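Local coordinates for chain length determinant protein (Shigella flexneri, PDB 4E2H), which probably regulates the length of lipopolysaccharide O-antigen chains at the inner membrane, as a polysaccharide co-polymerase with a large periplasmic domain, at residues Asp112-Asn115 against Gln116-Lys120; Asp181-Phe184 against Leu185-Ser188. All blocks are in the same frame, centred on the assembly; numbering follows the deposited sequence.

Overall arrangement
Both contacts are local, between residues a turn or so apart in sequence, yet their settings differ. Contact 1 (112-120) lies within helix 97-164, with a buried apolar side against helix 43-65 and exposed charged residues elsewhere; it is only partly buried. Contact 2 (181-188) is wholly buried and joins the loop after that long helix to the beginning of helix 187-195. The two lie on opposite sides of the chain's centre, with contact centres about 65 Å apart. Contact 1 has i to i+4 bonds, a buried valine-leucine pair and charged side chains that pass near one another without bonding, whereas contact 2 uses i to i+3 bonds and leucine and phenylalanine carbons. Both touch the second subunit.

Contact 1 (Asp112-Asn115 against Gln116-Lys120); sequences DKVN and QELEK
Glu117 reaches back along the helix to Lys113, one turn earlier. Glu117 CB lies 3.7 Å from Val114 O, and Glu117 CG passes 3.9 Å from Lys113 O, so the first carbons rest on the carbonyls of the preceding turn. Because CG stands anti to the carbonyl carbon (chi1 -72°) and the chain is extended beyond it, the carboxylate is carried out across the lysine chain. There Glu117 OE2 meets the aliphatic CE of Lys113 at 3.9 Å. The ammonium group stays farther off, with Lys113 NZ 4.6 Å from Glu117 OE2, so this is not a salt bridge, though the opposite charges may still attract weakly. Two long, weak ion pairs draw on the same carboxylate: OE1 faces Arg53, and OE2 faces Arg233 of the second subunit.

The backbone identifies the framework as alpha-helix, an interior section of the long helix 97-164. Asp112, Lys113, Val114 and Asn115 each accept an i to i+4 bond, and the one from Glu117 N to Lys113 O is nearly straight, with an N-H...O angle of 163°. On the buried side, Val114 and Leu118 lie alongside each other and point the same way, CG1 of the valine being 4.2 Å from CD2 of the leucine. Helix 43-65 packs over them, Ala57 touching Val114 and Leu50 touching Leu118.

Glu119 CG lies 3.2 Å from Asn115 O, and the bend at chi2 then turns the carboxylate back beside the Asn115 amide. The two planes are nearly coplanar, 16° apart, while Glu119 OE2 and Asn115 OD1 remain 4.0 Å from each other as two acceptors. Asn115 turns its ND2 to Asp111 O for a hydrogen bond, whereas OD1 is buried and has no polar partner in the model.

Contact 2 (Asp181-Phe184 against Leu185-Ser188); sequences DTLF and LLGS
Torsions of both residues set Phe184 and Leu185 against each other. The phenyl group is held between the backbone N and the carbonyl carbon of its own residue (chi1 89°), while chi1 of Leu185 (-58°) brings CG beside the backbone N, toward the ring, and chi2, near trans, then directs CD2 over the face. CD2 of Leu185 sits 4.1 Å from the centroid of the Phe184 ring, 24° off the normal, which meets the geometry of a CH-pi contact. It is displaced toward the rim, where CZ of Phe184 is its nearest ring atom at 3.7 Å. The ring edge takes Asp181 O in its plane.

The other leucine branch faces back along the chain: Leu185 CD1 touches Thr182 CB at 3.7 Å. One residue on, the next pair meets through one methyl each, Leu183 CD2 to Leu186 CD1 at 3.6 Å, and both leucines also touch Leu191 and Met194 of helix 187-195.

Successive i to i+3 bonds show that the backbone winds as a short 3-10 turn leading into that helix. Leu185 N reaches Thr182 O at 3.0 Å, and Leu186 N reaches Leu183 O at 2.9 Å in a nearly straight bond. Gly187 N closes on Phe184 O, also at 2.9 Å, from well above the carbonyl plane. Gly187 has positive phi, which a residue without a side chain adopts most easily.

Across the contact the side chains meet through carbon alone. Thr182 OG1 bonds Thr179 N, and Asp181 makes salt bridges to Arg151 and Arg201 of the second subunit. This division implies that the turn's own bonds account for three N-H groups, while Leu185 and Ser188 also bond the backbone of Gln171 and Val167, and the one carboxylate serves the subunit interface.

Contact 1 (Asp112-Asn115 against Gln116-Lys120)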
# COMPACT_ATOMS: atom_id res chain seq x y z
N ASP C 112 22.68 -15.36 1.27
CA ASP C 112 22.65 -15.44 -0.18
C ASP C 112 21.36 -16.09 -0.64
O ASP C 112 20.78 -15.68 -1.63
CB ASP C 112 23.86 -16.20 -0.71
CG ASP C 112 25.10 -15.33 -0.78
OD1 ASP C 112 25.02 -14.14 -0.38
OD2 ASP C 112 26.15 -15.83 -1.22
N LYS C 113 20.93 -17.12 0.08
CA LYS C 113 19.69 -17.80 -0.28
C LYS C 113 18.52 -16.80 -0.25
O LYS C 113 17.77 -16.66 -1.21
CB LYS C 113 19.43 -18.99 0.64
CG LYS C 113 18.10 -19.69 0.37
CD LYS C 113 18.01 -21.04 1.08
CE LYS C 113 16.69 -21.74 0.73
NZ LYS C 113 16.34 -22.90 1.63
N VAL C 114 18.39 -16.09 0.87
CA VAL C 114 17.37 -15.09 1.04
C VAL C 114 17.44 -14.04 -0.06
O VAL C 114 16.42 -13.56 -0.53
CB VAL C 114 17.50 -14.35 2.40
CG1 VAL C 114 16.68 -13.05 2.39
CG2 VAL C 114 17.08 -15.25 3.55
N ASN C 115 18.64 -13.64 -0.47
CA ASN C 115 18.72 -12.64 -1.52
C ASN C 115 18.23 -13.20 -2.84
O ASN C 115 17.72 -12.47 -3.70
CB ASN C 115 20.12 -12.04 -1.65
CG ASN C 115 20.24 -10.72 -0.92
OD1 ASN C 115 19.86 -9.66 -1.44
ND2 ASN C 115 20.78 -10.77 0.31
N GLN C 116 18.38 -14.52 -2.99
CA GLN C 116 17.79 -15.20 -4.12
C GLN C 116 16.25 -15.20 -4.06
O GLN C 116 15.60 -14.76 -5.00
CB GLN C 116 18.35 -16.62 -4.22
CG GLN C 116 19.21 -16.85 -5.44
CD GLN C 116 18.92 -18.19 -6.09
OE1 GLN C 116 17.99 -18.90 -5.70
NE2 GLN C 116 19.72 -18.55 -7.10
N GLU C 117 15.67 -15.68 -2.96
CA GLU C 117 14.21 -15.66 -2.76
C GLU C 117 13.66 -14.25 -2.94
O GLU C 117 12.56 -14.07 -3.42
CB GLU C 117 13.82 -16.11 -1.35
CG GLU C 117 13.97 -17.60 -1.01
CD GLU C 117 13.72 -17.88 0.48
OE1 GLU C 117 13.41 -16.91 1.22
OE2 GLU C 117 13.84 -19.05 0.92
N LEU C 118 14.44 -13.26 -2.52
CA LEU C 118 13.96 -11.89 -2.48
C LEU C 118 13.83 -11.29 -3.88
O LEU C 118 12.85 -10.60 -4.18
CB LEU C 118 14.86 -11.02 -1.62
CG LEU C 118 14.16 -9.97 -0.74
CD1 LEU C 118 12.73 -10.38 -0.41
CD2 LEU C 118 14.96 -9.75 0.55
N GLU C 119 14.80 -11.55 -4.75
CA GLU C 119 14.72 -10.96 -6.08
C GLU C 119 13.53 -11.52 -6.88
O GLU C 119 12.92 -10.80 -7.67
CB GLU C 119 16.05 -11.07 -6.83
CG GLU C 119 17.21 -10.38 -6.12
CD GLU C 119 16.85 -9.01 -5.54
OE1 GLU C 119 16.14 -8.25 -6.22
OE2 GLU C 119 17.28 -8.71 -4.41
N LYS C 120 13.18 -12.78 -6.64
CA LYS C 120 12.00 -13.37 -7.27
C LYS C 120 10.70 -12.74 -6.75
O LYS C 120 9.79 -12.44 -7.53
CB LYS C 120 11.96 -14.88 -7.03
CG LYS C 120 10.59 -15.50 -7.19
CD LYS C 120 10.47 -16.27 -8.51
CE LYS C 120 9.13 -17.01 -8.63
NZ LYS C 120 8.04 -16.17 -9.24

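Contact 2 (Asp181-Phe184 against Leu185-Ser188)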
# COMPACT_ATOMS: atom_id res chain seq x y z
N ASP C 181 -30.40 20.94 -23.53
CA ASP C 181 -31.45 21.81 -24.06
C ASP C 181 -30.83 22.98 -24.84
O ASP C 181 -30.89 23.02 -26.08
CB ASP C 181 -32.31 22.30 -22.90
CG ASP C 181 -32.88 21.14 -22.08
OD1 ASP C 181 -33.31 20.12 -22.68
OD2 ASP C 181 -32.87 21.23 -20.82
N THR C 182 -30.18 23.87 -24.09
CA THR C 182 -29.41 25.00 -24.60
C THR C 182 -28.26 24.75 -25.60
O THR C 182 -27.76 25.70 -26.21
CB THR C 182 -28.83 25.81 -23.43
OG1 THR C 182 -27.90 24.99 -22.72
CG2 THR C 182 -29.95 26.26 -22.50
N LEU C 183 -27.81 23.52 -25.79
CA LEU C 183 -26.71 23.33 -26.76
C LEU C 183 -26.98 23.96 -28.13
O LEU C 183 -26.09 24.62 -28.69
CB LEU C 183 -26.35 21.85 -26.94
CG LEU C 183 -25.16 21.35 -26.12
CD1 LEU C 183 -25.19 19.83 -25.99
CD2 LEU C 183 -23.83 21.83 -26.73
N PHE C 184 -28.18 23.77 -28.67
CA PHE C 184 -28.47 24.21 -30.04
C PHE C 184 -28.29 25.73 -30.19
O PHE C 184 -28.23 26.26 -31.31
CB PHE C 184 -29.88 23.78 -30.48
CG PHE C 184 -30.96 24.78 -30.14
CD1 PHE C 184 -31.55 24.79 -28.89
CD2 PHE C 184 -31.40 25.70 -31.08
CE1 PHE C 184 -32.54 25.71 -28.57
CE2 PHE C 184 -32.39 26.62 -30.76
CZ PHE C 184 -32.95 26.62 -29.51
N LEU C 185 -28.19 26.45 -29.08
CA LEU C 185 -27.97 27.88 -29.21
C LEU C 185 -26.60 28.19 -29.80
O LEU C 185 -26.36 29.31 -30.24
CB LEU C 185 -28.14 28.56 -27.86
CG LEU C 185 -29.53 28.29 -27.29
CD1 LEU C 185 -29.59 28.59 -25.79
CD2 LEU C 185 -30.56 29.09 -28.05
N LEU C 186 -25.69 27.22 -29.82
CA LEU C 186 -24.35 27.47 -30.38
C LEU C 186 -24.47 27.48 -31.90
O LEU C 186 -23.55 27.86 -32.63
CB LEU C 186 -23.35 26.39 -29.95
CG LEU C 186 -23.29 26.06 -28.46
CD1 LEU C 186 -22.52 24.78 -28.21
CD2 LEU C 186 -22.71 27.21 -27.65
N GLY C 187 -25.64 27.08 -32.38
CA GLY C 187 -25.88 27.14 -33.80
C GLY C 187 -25.17 26.01 -34.51
O GLY C 187 -24.22 25.41 -33.98
N SER C 188 -25.64 25.72 -35.71
CA SER C 188 -25.34 24.49 -36.41
C SER C 188 -23.98 24.54 -37.05
O SER C 188 -23.37 23.50 -37.32
CB SER C 188 -26.42 24.20 -37.46
OG SER C 188 -26.62 25.36 -38.25